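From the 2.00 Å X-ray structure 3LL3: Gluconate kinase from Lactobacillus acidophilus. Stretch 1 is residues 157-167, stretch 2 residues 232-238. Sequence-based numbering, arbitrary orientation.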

ATOM      1  N   ILE A 157     -35.614 -10.342  15.136  1.00 26.19           N
ATOM      2  CA  ILE A 157     -35.408 -10.857  16.487  1.00 25.05           C
ATOM      3  C   ILE A 157     -36.109 -10.022  17.565  1.00 25.53           C
ATOM      4  O   ILE A 157     -36.566 -10.565  18.575  1.00 25.83           O
ATOM      5  CB  ILE A 157     -33.904 -10.955  16.828  1.00 24.27           C
ATOM      6  CG1 ILE A 157     -33.719 -11.635  18.185  1.00 24.47           C
ATOM      7  CG2 ILE A 157     -33.270  -9.559  16.842  1.00 25.26           C
ATOM      8  CD1 ILE A 157     -34.040 -13.121  18.169  1.00 27.55           C
ATOM      9  N   LYS A 158     -36.176  -8.703  17.399  1.00 24.76           N
ATOM     10  CA  LYS A 158     -36.892  -7.938  18.411  1.00 26.54           C
ATOM     11  C   LYS A 158     -38.383  -8.328  18.437  1.00 25.79           C
ATOM     12  O   LYS A 158     -38.949  -8.522  19.510  1.00 26.24           O
ATOM     13  CB  LYS A 158     -36.694  -6.420  18.299  1.00 24.40           C
ATOM     14  CG  LYS A 158     -37.532  -5.633  19.334  1.00 23.54           C
ATOM     15  CD  LYS A 158     -37.028  -4.180  19.540  1.00 26.09           C
ATOM     16  CE  LYS A 158     -37.447  -3.251  18.390  1.00 24.51           C
ATOM     17  NZ  LYS A 158     -38.893  -2.843  18.504  1.00 25.75           N
ATOM     18  N   GLU A 159     -39.002  -8.444  17.262  1.00 27.09           N
ATOM     19  CA  GLU A 159     -40.398  -8.883  17.147  1.00 26.56           C
ATOM     20  C   GLU A 159     -40.587 -10.275  17.759  1.00 25.43           C
ATOM     21  O   GLU A 159     -41.546 -10.523  18.478  1.00 25.08           O
ATOM     22  CB  GLU A 159     -40.845  -8.915  15.682  1.00 26.77           C
ATOM     23  CG  GLU A 159     -40.947  -7.552  15.022  1.00 28.19           C
ATOM     24  CD  GLU A 159     -39.581  -6.956  14.793  1.00 30.64           C
ATOM     25  OE1 GLU A 159     -38.739  -7.671  14.196  1.00 29.74           O
ATOM     26  OE2 GLU A 159     -39.343  -5.800  15.239  1.00 28.96           O
ATOM     27  N   TYR A 160     -39.659 -11.173  17.461  1.00 24.64           N
ATOM     28  CA  TYR A 160     -39.699 -12.518  17.998  1.00 27.67           C
ATOM     29  C   TYR A 160     -39.773 -12.512  19.515  1.00 28.02           C
ATOM     30  O   TYR A 160     -40.667 -13.141  20.100  1.00 28.59           O
ATOM     31  CB  TYR A 160     -38.473 -13.322  17.560  1.00 26.37           C
ATOM     32  CG  TYR A 160     -38.488 -14.716  18.166  1.00 31.40           C
ATOM     33  CD1 TYR A 160     -39.410 -15.658  17.751  1.00 31.45           C
ATOM     34  CD2 TYR A 160     -37.594 -15.074  19.170  1.00 33.82           C
ATOM     35  CE1 TYR A 160     -39.445 -16.924  18.312  1.00 34.25           C
ATOM     36  CE2 TYR A 160     -37.617 -16.343  19.734  1.00 33.32           C
ATOM     37  CZ  TYR A 160     -38.543 -17.262  19.301  1.00 35.41           C
ATOM     38  OH  TYR A 160     -38.561 -18.526  19.862  1.00 37.61           O
ATOM     39  N   ILE A 161     -38.813 -11.812  20.143  1.00 27.28           N
ATOM     40  CA  ILE A 161     -38.752 -11.713  21.594  1.00 25.55           C
ATOM     41  C   ILE A 161     -40.056 -11.174  22.146  1.00 27.47           C
ATOM     42  O   ILE A 161     -40.664 -11.779  23.031  1.00 27.94           O
ATOM     43  CB  ILE A 161     -37.575 -10.828  22.072  1.00 25.12           C
ATOM     44  CG1 ILE A 161     -36.245 -11.479  21.692  1.00 24.16           C
ATOM     45  CG2 ILE A 161     -37.646 -10.612  23.570  1.00 24.36           C
ATOM     46  CD1 ILE A 161     -35.050 -10.521  21.686  1.00 26.22           C
ATOM     47  N   ILE A 162     -40.497 -10.038  21.630  1.00 24.78           N
ATOM     48  CA  ILE A 162     -41.715  -9.447  22.147  1.00 27.13           C
ATOM     49  C   ILE A 162     -42.919 -10.375  21.924  1.00 29.50           C
ATOM     50  O   ILE A 162     -43.854 -10.396  22.719  1.00 29.55           O
ATOM     51  CB  ILE A 162     -41.936  -8.060  21.557  1.00 26.74           C
ATOM     52  CG1 ILE A 162     -40.840  -7.127  22.101  1.00 26.32           C
ATOM     53  CG2 ILE A 162     -43.332  -7.531  21.902  1.00 25.25           C
ATOM     54  CD1 ILE A 162     -40.804  -5.767  21.478  1.00 25.40           C
ATOM     55  N   PHE A 163     -42.872 -11.157  20.854  1.00 28.96           N
ATOM     56  CA  PHE A 163     -43.973 -12.058  20.551  1.00 29.88           C
ATOM     57  C   PHE A 163     -44.018 -13.158  21.599  1.00 32.10           C
ATOM     58  O   PHE A 163     -45.086 -13.507  22.105  1.00 32.02           O
ATOM     59  CB  PHE A 163     -43.816 -12.658  19.159  1.00 30.27           C
ATOM     60  CG  PHE A 163     -44.846 -13.701  18.831  1.00 32.95           C
ATOM     61  CD1 PHE A 163     -46.194 -13.380  18.819  1.00 32.26           C
ATOM     62  CD2 PHE A 163     -44.464 -15.000  18.528  1.00 35.40           C
ATOM     63  CE1 PHE A 163     -47.155 -14.341  18.510  1.00 38.14           C
ATOM     64  CE2 PHE A 163     -45.426 -15.975  18.210  1.00 37.14           C
ATOM     65  CZ  PHE A 163     -46.766 -15.641  18.205  1.00 38.75           C
ATOM     66  N   ARG A 164     -42.849 -13.691  21.939  1.00 30.11           N
ATOM     67  CA  ARG A 164     -42.795 -14.741  22.935  1.00 32.57           C
ATOM     68  C   ARG A 164     -43.361 -14.215  24.247  1.00 33.21           C
ATOM     69  O   ARG A 164     -44.084 -14.929  24.936  1.00 36.03           O
ATOM     70  CB  ARG A 164     -41.370 -15.261  23.117  1.00 32.94           C
ATOM     71  CG  ARG A 164     -40.847 -16.088  21.942  1.00 34.28           C
ATOM     72  CD  ARG A 164     -41.452 -17.496  21.905  1.00 35.49           C
ATOM     73  NE  ARG A 164     -41.200 -18.234  23.137  1.00 35.16           N
ATOM     74  CZ  ARG A 164     -40.085 -18.909  23.405  1.00 37.66           C
ATOM     75  NH1 ARG A 164     -39.101 -18.958  22.521  1.00 37.30           N
ATOM     76  NH2 ARG A 164     -39.948 -19.528  24.573  1.00 40.30           N
ATOM     77  N   LEU A 165     -43.063 -12.958  24.578  1.00 30.38           N
ATOM     78  CA  LEU A 165     -43.499 -12.391  25.861  1.00 31.89           C
ATOM     79  C   LEU A 165     -44.989 -12.016  25.958  1.00 33.77           C
ATOM     80  O   LEU A 165     -45.586 -12.129  27.035  1.00 33.83           O
ATOM     81  CB  LEU A 165     -42.630 -11.184  26.252  1.00 29.34           C
ATOM     82  CG  LEU A 165     -41.182 -11.499  26.608  1.00 28.97           C
ATOM     83  CD1 LEU A 165     -40.374 -10.195  26.748  1.00 27.71           C
ATOM     84  CD2 LEU A 165     -41.097 -12.316  27.887  1.00 30.85           C
ATOM     85  N   THR A 166     -45.578 -11.557  24.851  1.00 31.44           N
ATOM     86  CA  THR A 166     -46.912 -10.966  24.891  1.00 33.42           C
ATOM     87  C   THR A 166     -47.896 -11.601  23.925  1.00 34.12           C
ATOM     88  O   THR A 166     -49.077 -11.269  23.957  1.00 35.07           O
ATOM     89  CB  THR A 166     -46.882  -9.476  24.507  1.00 33.80           C
ATOM     90  OG1 THR A 166     -46.521  -9.349  23.122  1.00 31.14           O
ATOM     91  CG2 THR A 166     -45.905  -8.693  25.390  1.00 32.29           C
ATOM     92  N   GLY A 167     -47.414 -12.462  23.034  1.00 32.34           N
ATOM     93  CA  GLY A 167     -48.271 -13.021  22.005  1.00 32.01           C
ATOM     94  C   GLY A 167     -48.650 -12.006  20.931  1.00 36.01           C
ATOM     95  O   GLY A 167     -49.502 -12.275  20.090  1.00 33.53           O
ATOM     96  N   LYS A 232     -44.612  -3.108  32.179  1.00 33.95           N
ATOM     97  CA  LYS A 232     -44.887  -2.866  30.766  1.00 31.85           C
ATOM     98  C   LYS A 232     -43.728  -3.209  29.835  1.00 31.83           C
ATOM     99  O   LYS A 232     -42.559  -3.052  30.191  1.00 28.73           O
ATOM    100  CB  LYS A 232     -45.288  -1.405  30.537  1.00 33.09           C
ATOM    101  CG  LYS A 232     -46.714  -1.104  30.932  1.00 36.49           C
ATOM    102  CD  LYS A 232     -46.760  -0.230  32.144  1.00 41.68           C
ATOM    103  CE  LYS A 232     -46.902   1.236  31.747  1.00 45.28           C
ATOM    104  NZ  LYS A 232     -48.319   1.696  31.921  1.00 45.37           N
ATOM    105  N   ILE A 233     -44.065  -3.681  28.637  1.00 26.87           N
ATOM    106  CA  ILE A 233     -43.099  -3.787  27.571  1.00 27.20           C
ATOM    107  C   ILE A 233     -43.198  -2.517  26.739  1.00 29.54           C
ATOM    108  O   ILE A 233     -44.287  -2.144  26.294  1.00 31.44           O
ATOM    109  CB  ILE A 233     -43.374  -4.984  26.648  1.00 28.87           C
ATOM    110  CG1 ILE A 233     -43.273  -6.289  27.431  1.00 30.12           C
ATOM    111  CG2 ILE A 233     -42.369  -4.999  25.492  1.00 27.70           C
ATOM    112  CD1 ILE A 233     -41.864  -6.592  27.883  1.00 27.79           C
ATOM    113  N   ILE A 234     -42.066  -1.845  26.547  1.00 26.80           N
ATOM    114  CA  ILE A 234     -41.991  -0.706  25.642  1.00 23.94           C
ATOM    115  C   ILE A 234     -41.434  -1.224  24.327  1.00 24.75           C
ATOM    116  O   ILE A 234     -40.386  -1.896  24.297  1.00 23.54           O
ATOM    117  CB  ILE A 234     -41.088   0.405  26.218  1.00 26.02           C
ATOM    118  CG1 ILE A 234     -41.425   0.647  27.698  1.00 25.35           C
ATOM    119  CG2 ILE A 234     -41.238   1.687  25.403  1.00 26.62           C
ATOM    120  CD1 ILE A 234     -42.913   0.884  27.971  1.00 25.61           C
ATOM    121  N   LEU A 235     -42.145  -0.945  23.243  1.00 24.29           N
ATOM    122  CA  LEU A 235     -41.787  -1.512  21.961  1.00 24.75           C
ATOM    123  C   LEU A 235     -40.292  -1.325  21.633  1.00 23.93           C
ATOM    124  O   LEU A 235     -39.620  -2.256  21.196  1.00 24.31           O
ATOM    125  CB  LEU A 235     -42.664  -0.931  20.862  1.00 24.97           C
ATOM    126  CG  LEU A 235     -42.440  -1.555  19.492  1.00 25.52           C
ATOM    127  CD1 LEU A 235     -42.550  -3.101  19.546  1.00 25.20           C
ATOM    128  CD2 LEU A 235     -43.387  -0.942  18.446  1.00 23.84           C
ATOM    129  N   GLY A 236     -39.765  -0.131  21.857  1.00 23.93           N
ATOM    130  CA  GLY A 236     -38.346   0.096  21.611  1.00 22.93           C
ATOM    131  C   GLY A 236     -37.999   0.411  20.169  1.00 25.10           C
ATOM    132  O   GLY A 236     -38.878   0.750  19.387  1.00 24.64           O
ATOM    133  N   ALA A 237     -36.713   0.299  19.818  1.00 23.42           N
ATOM    134  CA  ALA A 237     -36.220   0.754  18.527  1.00 23.03           C
ATOM    135  C   ALA A 237     -34.898   0.092  18.156  1.00 21.46           C
ATOM    136  O   ALA A 237     -34.412  -0.789  18.857  1.00 22.08           O
ATOM    137  CB  ALA A 237     -36.065   2.262  18.518  1.00 21.47           C
ATOM    138  N   SER A 238     -34.334   0.524  17.038  1.00 21.03           N
ATOM    139  CA  SER A 238     -33.102  -0.062  16.514  1.00 21.33           C
ATOM    140  C   SER A 238     -31.863   0.459  17.268  1.00 24.63           C
ATOM    141  O   SER A 238     -31.882   1.563  17.822  1.00 21.90           O
ATOM    142  CB  SER A 238     -32.975   0.299  15.043  1.00 23.72           C
ATOM    143  OG  SER A 238     -32.776   1.694  14.886  1.00 24.70           O
TER

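The most unusual feature of this contact is a buried lysine that reaches from the helix to the backbone of the strand. Lys-158 NZ donates a hydrogen bond to Leu-235 O at 2.8 Å, the one hydrogen bond between the stretches. The chain leaves the helix with its CA-to-CB bond toward the strand, runs extended through chi1 and chi2 (177° and 162°, both t), then bends at chi3 and chi4 (both p, 77°). Its last methylene also meets the strand, with Lys-158 CE 3.9 Å from Ala-237 N, and Lys-158 NZ lies 3.8 Å from Leu-235 CD1. A lysine suits this place because it joins a long apolar shaft to a donor, and NZ is satisfied further by hydrogen bonding elsewhere in the structure.

Gly-236 fits beside this shaft. Its phi/psi of 84/-164 would jam a CB against the carbonyl O of Leu-235, which by itself calls for glycine; an ideal CB would also stand 4.0 Å from Lys-158 CD.

The remainder of the interface is apolar. The helix, 157-166, and the strand run nearly antiparallel, with 173° between their directions and a closest axial approach of 10.2 Å, a spacing that side chains fill. Ile-162 lies one helical turn after Lys-158 and likewise points toward the strand. With chi1 and chi2 at -68° (m) and 172° (t), it brings CD1 to 3.7 Å from Leu-235 CD1 and equally to 3.7 Å from Leu-235 O, the same carbonyl that accepts the lysine hydrogen bond. Leu-235 starts sideways, but its t,p rotamer carries the end of the side chain nearer the helix.

Ile-233 has the largest covered area of any residue here, 73 Å² of the 312 Å² buried in total, because three helix residues meet it: Ile-162 CG1 is 4.3 Å from Ile-233 CG2, Leu-165 CD1 is 4.1 Å from Ile-233 CD1, and Thr-166 CG2 is 4.1 Å from Ile-233 CG1. Its branched side chain offers a different carbon to each. Ile-234, the next residue, points away and makes no contact, as alternation along a strand would lead one to expect.

Thr-166 can sit in this buried setting because its hydroxyl is occupied: Thr-166 OG1 donates to Ile-162 O at 2.9 Å, while its methyl meets Ile-233. Gly-167 then leaves helical geometry with a positive phi of 72°, which favours glycine, and its backbone N still bonds Phe-163 O at 2.7 Å.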